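Local coordinates for bromo domain containing protein (Cryptosporidium parvum, PDB 5U9N) that probably reads acetylated lysines through its bromodomains, the second of which is the domain described here and holds the inhibitor bromosporine, at residues R21-P32 against C55-R63; V103-M111 against I123-L131. One frame throughout, in Å; residues are numbered along the deposited sequence.

Interaction 1 (R21-P32 against C55-R63). With BMF (Bromosporine), chain C.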
loop_
_atom_site.group_PDB
_atom_site.type_symbol
_atom_site.label_atom_id
_atom_site.label_comp_id
_atom_site.label_asym_id
_atom_site.label_seq_id
_atom_site.Cartn_x
_atom_site.Cartn_y
_atom_site.Cartn_z
ATOM N N ARG A 21 5.405 4.080 -5.817
ATOM C CA ARG A 21 6.328 4.961 -5.090
ATOM C C ARG A 21 6.649 6.223 -5.901
ATOM O O ARG A 21 7.081 7.207 -5.328
ATOM C CB ARG A 21 7.635 4.243 -4.739
ATOM C CG ARG A 21 7.513 3.252 -3.608
ATOM C CD ARG A 21 8.879 2.862 -3.095
ATOM N NE ARG A 21 9.134 1.422 -3.214
ATOM C CZ ARG A 21 9.134 0.547 -2.205
ATOM N NH1 ARG A 21 8.850 0.945 -0.967
ATOM N NH2 ARG A 21 9.407 -0.727 -2.427
ATOM N N LYS A 22 6.430 6.202 -7.215
ATOM C CA LYS A 22 6.672 7.374 -8.051
ATOM C C LYS A 22 5.437 8.298 -8.120
ATOM O O LYS A 22 5.514 9.337 -8.761
ATOM C CB LYS A 22 7.084 6.929 -9.471
ATOM C CG LYS A 22 8.456 6.244 -9.509
ATOM C CD LYS A 22 8.790 5.703 -10.887
ATOM C CE LYS A 22 10.184 5.129 -10.952
ATOM N N GLU A 23 4.326 7.959 -7.428
ATOM C CA GLU A 23 3.108 8.780 -7.479
ATOM C C GLU A 23 3.201 9.968 -6.537
ATOM O O GLU A 23 4.064 10.003 -5.666
ATOM C CB GLU A 23 1.866 7.945 -7.142
ATOM C CG GLU A 23 1.482 6.951 -8.223
ATOM C CD GLU A 23 1.054 7.576 -9.542
ATOM O OE1 GLU A 23 0.006 8.262 -9.565
ATOM O OE2 GLU A 23 1.739 7.332 -10.563
ATOM N N GLN A 24 2.307 10.952 -6.726
ATOM C CA GLN A 24 2.294 12.180 -5.930
ATOM C C GLN A 24 1.996 11.891 -4.452
ATOM O O GLN A 24 1.029 11.199 -4.137
ATOM C CB GLN A 24 1.264 13.170 -6.484
ATOM C CG GLN A 24 1.676 13.754 -7.836
ATOM C CD GLN A 24 0.567 14.547 -8.497
ATOM O OE1 GLN A 24 -0.626 14.353 -8.226
ATOM N NE2 GLN A 24 0.936 15.418 -9.428
ATOM N N ASN A 25 2.832 12.463 -3.552
ATOM C CA ASN A 25 2.736 12.308 -2.106
ATOM C C ASN A 25 2.840 10.812 -1.714
ATOM O O ASN A 25 2.242 10.378 -0.719
ATOM C CB ASN A 25 1.443 12.958 -1.556
ATOM C CG ASN A 25 1.328 14.429 -1.892
ATOM O OD1 ASN A 25 2.276 15.181 -1.759
ATOM N ND2 ASN A 25 0.159 14.883 -2.298
ATOM N N SER A 26 3.695 10.052 -2.446
ATOM C CA SER A 26 3.938 8.633 -2.152
ATOM C C SER A 26 4.629 8.451 -0.784
ATOM O O SER A 26 4.501 7.398 -0.176
ATOM C CB SER A 26 4.801 8.005 -3.238
ATOM O OG SER A 26 6.029 8.697 -3.351
ATOM N N PHE A 27 5.371 9.475 -0.320
ATOM C CA PHE A 27 6.045 9.440 0.986
ATOM C C PHE A 27 5.038 9.138 2.123
ATOM O O PHE A 27 5.427 8.570 3.142
ATOM C CB PHE A 27 6.785 10.779 1.268
ATOM C CG PHE A 27 5.884 11.970 1.520
ATOM C CD1 PHE A 27 5.447 12.271 2.798
ATOM C CD2 PHE A 27 5.489 12.794 0.482
ATOM C CE1 PHE A 27 4.601 13.358 3.026
ATOM C CE2 PHE A 27 4.606 13.848 0.705
ATOM C CZ PHE A 27 4.166 14.123 1.975
ATOM N N LEU A 28 3.750 9.512 1.942
ATOM C CA LEU A 28 2.717 9.282 2.967
ATOM C C LEU A 28 2.596 7.815 3.342
ATOM O O LEU A 28 2.435 7.490 4.512
ATOM C CB LEU A 28 1.341 9.781 2.478
ATOM C CG LEU A 28 1.169 11.309 2.297
ATOM C CD1 LEU A 28 -0.176 11.629 1.640
ATOM C CD2 LEU A 28 1.275 12.033 3.623
ATOM N N PHE A 29 2.703 6.931 2.351
ATOM C CA PHE A 29 2.457 5.516 2.519
ATOM C C PHE A 29 3.723 4.666 2.565
ATOM O O PHE A 29 3.617 3.429 2.534
ATOM C CB PHE A 29 1.599 5.044 1.354
ATOM C CG PHE A 29 0.535 6.036 0.955
ATOM C CD1 PHE A 29 -0.571 6.253 1.762
ATOM C CD2 PHE A 29 0.682 6.813 -0.185
ATOM C CE1 PHE A 29 -1.552 7.163 1.394
ATOM C CE2 PHE A 29 -0.311 7.721 -0.561
ATOM C CZ PHE A 29 -1.428 7.882 0.228
ATOM N N GLU A 30 4.905 5.289 2.667
ATOM C CA GLU A 30 6.163 4.558 2.589
ATOM C C GLU A 30 6.482 3.829 3.886
ATOM O O GLU A 30 6.737 2.626 3.860
ATOM C CB GLU A 30 7.307 5.518 2.228
ATOM C CG GLU A 30 8.649 4.847 1.996
ATOM C CD GLU A 30 8.623 3.678 1.036
ATOM O OE1 GLU A 30 7.862 3.743 0.046
ATOM O OE2 GLU A 30 9.378 2.704 1.259
ATOM N N ASN A 31 6.473 4.535 5.004
ATOM C CA ASN A 31 6.849 3.947 6.286
ATOM C C ASN A 31 5.665 3.946 7.242
ATOM O O ASN A 31 4.708 4.693 7.027
ATOM C CB ASN A 31 8.031 4.721 6.890
ATOM C CG ASN A 31 9.203 4.813 5.940
ATOM O OD1 ASN A 31 9.734 3.790 5.470
ATOM N ND2 ASN A 31 9.587 6.031 5.570
ATOM N N PRO A 32 5.716 3.133 8.329
ATOM C CA PRO A 32 4.576 3.092 9.262
ATOM C C PRO A 32 4.270 4.439 9.908
ATOM O O PRO A 32 5.167 5.095 10.438
ATOM C CB PRO A 32 5.011 2.063 10.318
ATOM C CG PRO A 32 6.035 1.230 9.640
ATOM C CD PRO A 32 6.761 2.160 8.713
ATOM N N CYS A 55 -0.736 -0.489 7.705
ATOM C CA CYS A 55 0.132 -1.095 6.698
ATOM C C CYS A 55 0.891 -0.009 5.900
ATOM O O CYS A 55 0.533 1.174 5.958
ATOM C CB CYS A 55 -0.674 -2.001 5.772
ATOM S SG CYS A 55 0.336 -3.180 4.843
ATOM N N ASP A 56 1.935 -0.419 5.138
ATOM C CA ASP A 56 2.737 0.528 4.336
ATOM C C ASP A 56 3.637 -0.220 3.361
ATOM O O ASP A 56 3.762 -1.434 3.451
ATOM C CB ASP A 56 3.569 1.445 5.238
ATOM C CG ASP A 56 4.172 0.718 6.408
ATOM O OD1 ASP A 56 5.232 0.086 6.225
ATOM O OD2 ASP A 56 3.519 0.668 7.478
ATOM N N TYR A 57 4.240 0.512 2.415
ATOM C CA TYR A 57 5.014 -0.074 1.313
ATOM C C TYR A 57 6.230 -0.818 1.779
ATOM O O TYR A 57 6.511 -1.889 1.251
ATOM C CB TYR A 57 5.469 1.010 0.308
ATOM C CG TYR A 57 4.364 1.772 -0.405
ATOM C CD1 TYR A 57 3.115 1.189 -0.637
ATOM C CD2 TYR A 57 4.598 3.031 -0.943
ATOM C CE1 TYR A 57 2.125 1.860 -1.356
ATOM C CE2 TYR A 57 3.618 3.709 -1.659
ATOM C CZ TYR A 57 2.383 3.124 -1.864
ATOM O OH TYR A 57 1.429 3.801 -2.586
ATOM N N ILE A 58 7.002 -0.245 2.696
ATOM C CA ILE A 58 8.236 -0.904 3.152
ATOM C C ILE A 58 7.881 -2.210 3.892
ATOM O O ILE A 58 8.589 -3.204 3.728
ATOM C CB ILE A 58 9.114 0.057 4.019
ATOM C CG1 ILE A 58 10.552 -0.501 4.169
ATOM C CG2 ILE A 58 8.499 0.314 5.410
ATOM C CD1 ILE A 58 11.328 -0.690 2.795
ATOM N N THR A 59 6.740 -2.229 4.628
ATOM C CA THR A 59 6.269 -3.433 5.341
ATOM C C THR A 59 5.820 -4.510 4.326
ATOM O O THR A 59 6.104 -5.673 4.525
ATOM C CB THR A 59 5.134 -3.079 6.317
ATOM O OG1 THR A 59 5.660 -2.277 7.354
ATOM C CG2 THR A 59 4.494 -4.306 6.932
ATOM N N ILE A 60 5.149 -4.112 3.248
ATOM C CA ILE A 60 4.731 -5.052 2.198
ATOM C C ILE A 60 5.972 -5.588 1.472
ATOM O O ILE A 60 6.062 -6.797 1.237
ATOM C CB ILE A 60 3.738 -4.391 1.204
ATOM C CG1 ILE A 60 2.408 -4.089 1.892
ATOM C CG2 ILE A 60 3.510 -5.301 -0.003
ATOM C CD1 ILE A 60 1.405 -3.262 1.008
ATOM N N GLU A 61 6.900 -4.676 1.065
ATOM C CA GLU A 61 8.163 -5.057 0.392
ATOM C C GLU A 61 8.931 -6.094 1.201
ATOM O O GLU A 61 9.399 -7.073 0.639
ATOM C CB GLU A 61 9.071 -3.828 0.163
ATOM C CG GLU A 61 10.397 -4.189 -0.518
ATOM C CD GLU A 61 11.232 -3.026 -1.016
ATOM O OE1 GLU A 61 12.080 -3.249 -1.909
ATOM O OE2 GLU A 61 11.031 -1.890 -0.527
ATOM N N LYS A 62 9.086 -5.864 2.509
ATOM C CA LYS A 62 9.778 -6.810 3.386
ATOM C C LYS A 62 9.005 -8.150 3.506
ATOM O O LYS A 62 9.635 -9.194 3.630
ATOM C CB LYS A 62 9.999 -6.197 4.780
ATOM C CG LYS A 62 11.111 -5.144 4.804
ATOM C CD LYS A 62 11.261 -4.503 6.189
ATOM C CE LYS A 62 12.413 -3.528 6.254
ATOM N N ARG A 63 7.650 -8.120 3.458
ATOM C CA ARG A 63 6.847 -9.355 3.481
ATOM C C ARG A 63 6.994 -10.165 2.153
ATOM O O ARG A 63 6.876 -11.393 2.178
ATOM C CB ARG A 63 5.371 -9.050 3.727
ATOM C CG ARG A 63 5.020 -8.689 5.159
ATOM C CD ARG A 63 3.564 -8.991 5.446
ATOM N NE ARG A 63 3.033 -8.178 6.534
ATOM C CZ ARG A 63 1.821 -8.327 7.066
ATOM N NH1 ARG A 63 1.417 -7.530 8.048
ATOM N NH2 ARG A 63 1.004 -9.282 6.621
HETATM C C10 BMF C . 2.114 11.419 7.093
HETATM N N12 BMF C . 0.387 9.868 6.707
HETATM C C15 BMF C . -1.621 11.545 7.905
HETATM C C17 BMF C . -2.566 13.442 9.242
HETATM C C20 BMF C . -4.041 16.265 9.643
HETATM C C22 BMF C . -0.302 11.904 7.792
HETATM C C26 BMF C . -0.760 7.264 5.719
HETATM C C28 BMF C . 3.890 13.034 7.281
HETATM C C01 BMF C . 6.284 12.508 6.689
HETATM C C02 BMF C . 4.834 12.114 6.831
HETATM C C03 BMF C . 4.381 10.823 6.503
HETATM N N04 BMF C . 5.282 9.841 6.007
HETATM S S05 BMF C . 5.897 8.602 6.868
HETATM C C06 BMF C . 4.552 7.842 7.691
HETATM O O07 BMF C . 6.436 7.670 5.924
HETATM O O08 BMF C . 6.769 9.169 7.850
HETATM C C09 BMF C . 3.037 10.489 6.625
HETATM C C11 BMF C . 0.691 11.048 7.199
HETATM N N13 BMF C . -0.939 9.520 6.825
HETATM C C14 BMF C . -1.958 10.251 7.393
HETATM N N16 BMF C . -2.681 12.296 8.483
HETATM O O18 BMF C . -3.805 13.859 9.617
HETATM C C19 BMF C . -3.877 15.034 10.496
HETATM O O21 BMF C . -1.530 14.011 9.513
HETATM N N23 BMF C . -3.069 9.525 7.375
HETATM N N24 BMF C . -2.762 8.306 6.776
HETATM C C25 BMF C . -1.500 8.327 6.441
HETATM C C27 BMF C . 2.556 12.700 7.415
#
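Tyr57 turns its CG anti to its carbonyl carbon (chi1 -62°), laying the ring beneath the carbonyl of Phe29. Phe29 O sits over one face, toward the rim. Phe29 CB makes a CH-pi contact with it, 4.0 Å from the centroid. Glu30 bends at chi2 (51°), folding its carboxylate back until OE1 meets the Tyr57 ring edge, 3.5 Å from CD2.

The Arg21 guanidinium stands almost upright to the ring. Its NH1 hydrogen-bonds Glu30 OE1 on the syn lone pair and forms a salt bridge to OE2. Its NH2 pairs with Glu61 OE2 at 2.8 Å, a salt bridge whose hydrogen bond is weak, bent to 125°. This three-residue network probably offsets the acids' like charges.

Two backbone bonds join the segments: Tyr57 N to Phe29 O, 3.0 Å, and Ile58 N to Glu30 O, 3.1 Å. Pro32 packs on the Asp56 carboxylate, CG 3.4 Å from OD2. Asp56, the N-cap of helix 57-65, accepts at OD1 from Thr59 OG1 and N on one face. Bromosporine N04 donates a hydrogen bond to Phe27 O, and O07 accepts from Asn31 N. This first part of the ZA loop, packed on the A helix start, walls the bromodomain ligand pocket.

Interaction 2 (V103-M111 against I123-L131). With BMF (Bromosporine), chain C.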
loop_
_atom_site.group_PDB
_atom_site.type_symbol
_atom_site.label_atom_id
_atom_site.label_comp_id
_atom_site.label_asym_id
_atom_site.label_seq_id
_atom_site.Cartn_x
_atom_site.Cartn_y
_atom_site.Cartn_z
ATOM N N VAL A 103 -2.021 -3.811 -0.150
ATOM C CA VAL A 103 -1.830 -2.522 -0.825
ATOM C C VAL A 103 -3.107 -1.670 -0.703
ATOM O O VAL A 103 -3.013 -0.494 -0.368
ATOM C CB VAL A 103 -1.411 -2.693 -2.298
ATOM C CG1 VAL A 103 -1.504 -1.370 -3.044
ATOM C CG2 VAL A 103 0.005 -3.268 -2.392
ATOM N N LYS A 104 -4.285 -2.261 -0.945
ATOM C CA LYS A 104 -5.541 -1.523 -0.869
ATOM C C LYS A 104 -5.879 -1.128 0.562
ATOM O O LYS A 104 -6.509 -0.093 0.765
ATOM C CB LYS A 104 -6.668 -2.318 -1.468
ATOM C CG LYS A 104 -6.557 -2.425 -2.965
ATOM C CD LYS A 104 -7.759 -3.134 -3.536
ATOM C CE LYS A 104 -7.938 -2.876 -4.999
ATOM N NZ LYS A 104 -9.079 -3.687 -5.564
ATOM N N LEU A 105 -5.417 -1.907 1.547
ATOM C CA LEU A 105 -5.575 -1.592 2.981
ATOM C C LEU A 105 -4.904 -0.242 3.334
ATOM O O LEU A 105 -5.422 0.501 4.158
ATOM C CB LEU A 105 -4.959 -2.734 3.831
ATOM C CG LEU A 105 -4.956 -2.569 5.333
ATOM C CD1 LEU A 105 -6.359 -2.574 5.887
ATOM C CD2 LEU A 105 -4.146 -3.648 5.972
ATOM N N ILE A 106 -3.749 0.045 2.720
ATOM C CA ILE A 106 -2.997 1.297 2.891
ATOM C C ILE A 106 -3.872 2.485 2.490
ATOM O O ILE A 106 -3.905 3.482 3.185
ATOM C CB ILE A 106 -1.687 1.259 2.025
ATOM C CG1 ILE A 106 -0.696 0.234 2.580
ATOM C CG2 ILE A 106 -1.003 2.649 1.941
ATOM C CD1 ILE A 106 0.516 -0.017 1.678
ATOM N N PHE A 107 -4.515 2.402 1.340
ATOM C CA PHE A 107 -5.324 3.504 0.815
ATOM C C PHE A 107 -6.691 3.632 1.520
ATOM O O PHE A 107 -7.139 4.758 1.691
ATOM C CB PHE A 107 -5.517 3.346 -0.703
ATOM C CG PHE A 107 -4.204 3.227 -1.460
ATOM C CD1 PHE A 107 -3.118 4.036 -1.139
ATOM C CD2 PHE A 107 -4.035 2.263 -2.444
ATOM C CE1 PHE A 107 -1.895 3.884 -1.790
ATOM C CE2 PHE A 107 -2.801 2.095 -3.075
ATOM C CZ PHE A 107 -1.732 2.885 -2.720
ATOM N N SER A 108 -7.324 2.522 1.977
ATOM C CA SER A 108 -8.601 2.613 2.672
ATOM C C SER A 108 -8.421 3.108 4.088
ATOM O O SER A 108 -9.315 3.777 4.612
ATOM C CB SER A 108 -9.325 1.267 2.677
ATOM O OG SER A 108 -8.614 0.251 3.359
ATOM N N ASN A 109 -7.292 2.775 4.736
ATOM C CA ASN A 109 -7.025 3.284 6.092
ATOM C C ASN A 109 -6.840 4.803 6.031
ATOM O O ASN A 109 -7.383 5.536 6.854
ATOM C CB ASN A 109 -5.764 2.635 6.687
ATOM C CG ASN A 109 -5.936 1.187 7.058
ATOM O OD1 ASN A 109 -7.046 0.654 7.094
ATOM N ND2 ASN A 109 -4.831 0.516 7.331
ATOM N N CYS A 110 -6.124 5.264 5.023
ATOM C CA CYS A 110 -5.890 6.678 4.822
ATOM C C CYS A 110 -7.199 7.402 4.504
ATOM O O CYS A 110 -7.414 8.502 4.984
ATOM C CB CYS A 110 -4.862 6.891 3.718
ATOM S SG CYS A 110 -4.499 8.622 3.383
ATOM N N MET A 111 -8.066 6.786 3.732
ATOM C CA MET A 111 -9.338 7.400 3.365
ATOM C C MET A 111 -10.375 7.294 4.497
ATOM O O MET A 111 -11.296 8.099 4.521
ATOM C CB MET A 111 -9.873 6.782 2.063
ATOM C CG MET A 111 -9.035 7.199 0.838
ATOM S SD MET A 111 -9.768 6.743 -0.725
ATOM C CE MET A 111 -9.217 5.062 -0.874
ATOM N N ILE A 123 -4.474 14.728 1.596
ATOM C CA ILE A 123 -4.009 13.425 2.091
ATOM C C ILE A 123 -4.939 12.350 1.573
ATOM O O ILE A 123 -4.486 11.423 0.922
ATOM C CB ILE A 123 -3.908 13.409 3.648
ATOM C CG1 ILE A 123 -2.822 14.376 4.113
ATOM C CG2 ILE A 123 -3.623 12.000 4.155
ATOM C CD1 ILE A 123 -2.752 14.549 5.542
ATOM N N TYR A 124 -6.252 12.507 1.803
ATOM C CA TYR A 124 -7.286 11.592 1.300
ATOM C C TYR A 124 -7.207 11.465 -0.226
ATOM O O TYR A 124 -7.317 10.365 -0.753
ATOM C CB TYR A 124 -8.679 12.119 1.720
ATOM C CG TYR A 124 -9.869 11.323 1.213
ATOM C CD1 TYR A 124 -10.309 11.453 -0.100
ATOM C CD2 TYR A 124 -10.671 10.604 2.090
ATOM C CE1 TYR A 124 -11.416 10.750 -0.566
ATOM C CE2 TYR A 124 -11.794 9.916 1.644
ATOM C CZ TYR A 124 -12.185 10.022 0.318
ATOM O OH TYR A 124 -13.340 9.427 -0.124
ATOM N N ASP A 125 -7.110 12.601 -0.930
ATOM C CA ASP A 125 -7.061 12.631 -2.404
ATOM C C ASP A 125 -5.832 11.926 -2.946
ATOM O O ASP A 125 -5.886 11.385 -4.039
ATOM C CB ASP A 125 -7.074 14.084 -2.935
ATOM C CG ASP A 125 -8.352 14.870 -2.646
ATOM O OD1 ASP A 125 -9.374 14.237 -2.286
ATOM O OD2 ASP A 125 -8.342 16.115 -2.832
ATOM N N SER A 126 -4.710 11.976 -2.216
ATOM C CA SER A 126 -3.474 11.294 -2.637
ATOM C C SER A 126 -3.667 9.774 -2.571
ATOM O O SER A 126 -3.211 9.075 -3.469
ATOM C CB SER A 126 -2.289 11.722 -1.768
ATOM O OG SER A 126 -1.977 13.085 -1.985
ATOM N N ALA A 127 -4.332 9.271 -1.486
ATOM C CA ALA A 127 -4.661 7.834 -1.318
ATOM C C ALA A 127 -5.572 7.374 -2.422
ATOM O O ALA A 127 -5.411 6.263 -2.937
ATOM C CB ALA A 127 -5.346 7.601 0.018
ATOM N N LYS A 128 -6.576 8.208 -2.753
ATOM C CA LYS A 128 -7.542 7.905 -3.797
ATOM C C LYS A 128 -6.864 7.748 -5.176
ATOM O O LYS A 128 -7.268 6.888 -5.941
ATOM C CB LYS A 128 -8.611 9.011 -3.856
ATOM C CG LYS A 128 -9.804 8.714 -4.760
ATOM C CD LYS A 128 -10.649 7.511 -4.259
ATOM C CE LYS A 128 -11.843 7.204 -5.139
ATOM N NZ LYS A 128 -12.802 8.347 -5.209
ATOM N N GLN A 129 -5.856 8.564 -5.482
ATOM C CA GLN A 129 -5.195 8.532 -6.797
ATOM C C GLN A 129 -4.199 7.393 -6.892
ATOM O O GLN A 129 -3.993 6.870 -7.977
ATOM C CB GLN A 129 -4.485 9.863 -7.105
ATOM C CG GLN A 129 -5.450 11.008 -7.390
ATOM C CD GLN A 129 -4.783 12.359 -7.216
ATOM O OE1 GLN A 129 -3.560 12.511 -7.401
ATOM N NE2 GLN A 129 -5.573 13.378 -6.871
ATOM N N SER A 130 -3.558 7.023 -5.790
ATOM C CA SER A 130 -2.647 5.873 -5.800
ATOM C C SER A 130 -3.449 4.575 -5.895
ATOM O O SER A 130 -2.993 3.635 -6.529
ATOM C CB SER A 130 -1.743 5.868 -4.575
ATOM O OG SER A 130 -0.684 6.789 -4.758
ATOM N N LEU A 131 -4.648 4.530 -5.290
ATOM C CA LEU A 131 -5.555 3.393 -5.427
ATOM C C LEU A 131 -6.013 3.267 -6.885
ATOM O O LEU A 131 -6.118 2.162 -7.407
ATOM C CB LEU A 131 -6.773 3.565 -4.515
ATOM C CG LEU A 131 -7.910 2.542 -4.726
ATOM C CD1 LEU A 131 -7.457 1.152 -4.350
ATOM C CD2 LEU A 131 -9.120 2.912 -3.925
HETATM C C10 BMF C . 2.114 11.419 7.093
HETATM N N12 BMF C . 0.387 9.868 6.707
HETATM C C15 BMF C . -1.621 11.545 7.905
HETATM C C17 BMF C . -2.566 13.442 9.242
HETATM C C20 BMF C . -4.041 16.265 9.643
HETATM C C22 BMF C . -0.302 11.904 7.792
HETATM C C26 BMF C . -0.760 7.264 5.719
HETATM C C28 BMF C . 3.890 13.034 7.281
HETATM C C01 BMF C . 6.284 12.508 6.689
HETATM C C02 BMF C . 4.834 12.114 6.831
HETATM C C03 BMF C . 4.381 10.823 6.503
HETATM N N04 BMF C . 5.282 9.841 6.007
HETATM S S05 BMF C . 5.897 8.602 6.868
HETATM C C06 BMF C . 4.552 7.842 7.691
HETATM O O07 BMF C . 6.436 7.670 5.924
HETATM O O08 BMF C . 6.769 9.169 7.850
HETATM C C09 BMF C . 3.037 10.489 6.625
HETATM C C11 BMF C . 0.691 11.048 7.199
HETATM N N13 BMF C . -0.939 9.520 6.825
HETATM C C14 BMF C . -1.958 10.251 7.393
HETATM N N16 BMF C . -2.681 12.296 8.483
HETATM O O18 BMF C . -3.805 13.859 9.617
HETATM C C19 BMF C . -3.877 15.034 10.496
HETATM O O21 BMF C . -1.530 14.011 9.513
HETATM N N23 BMF C . -3.069 9.525 7.375
HETATM N N24 BMF C . -2.762 8.306 6.776
HETATM C C25 BMF C . -1.500 8.327 6.441
HETATM C C27 BMF C . 2.556 12.700 7.415
#
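Met111 fits as a knob into a hole made by Tyr124, Ala127, Lys128 and Leu131. Its CG lies over one face of the Tyr124 ring, 4.0 Å from the centroid and toward the rim. SD stands over the ring as well, at 4.4 Å from the centroid, in a Met-aromatic contact. A bend at chi3 (-84°) carries CE from the ring toward Leu131, where it meets CD2 at 3.7 Å. The Met111 side chain crosses those of Lys128 and Leu131 at about right angles, and Lys128 CD touches SD.

The Phe107 ring is held between backbones. Ser130 C and Leu131 N lie over one face, and Val103 O of its own helix lies over the other. Ser130 CB meets the ring at CE1, 3.4 Å away, while Leu131 CB touches CD2 at 3.7 Å. Lys104 runs across Leu131, its aliphatic CG against CD1, and its NZ makes a salt bridge to Glu100.

Cys110 SG, anti to its backbone N (chi1 180°), points between Ile123 CG2 and Ala127 CB, at 3.6 Å from each. The small Ala127 side chain is consistent with the close axis approach, 8.6 Å. No hydrogen bond joins the segments. Cys110 SG and Ile123 CD1 also touch bromosporine. This is antiparallel packing of the B and C helices of the left-handed four-helix bromodomain bundle, crossing at -155°, with one end lining the ligand pocket.

Interaction 1 comes first along the chain and closes before interaction 2 opens. Their centres are about 11 Å apart. Interaction 1 joins the loop after helix 9-20 to the start of helix 57-65. Interaction 2 pairs helices 96-113 and 122-139. The two meet directly: Tyr57 OH packs on Phe107 CZ, Ile60 on Ile106, and the Phe29 and Phe107 rings stack edge-to-face. Asn25 ND2 probably also hydrogen-bonds Ser126 OG, tying the loop to helix 122-139. Both contacts touch bromosporine, which is further hydrogen-bonded to Asn114 and Ser36. The pocket lies at one end of the bundle, lined by residues of both contacts; in bromodomains it typically receives acetyl-lysine.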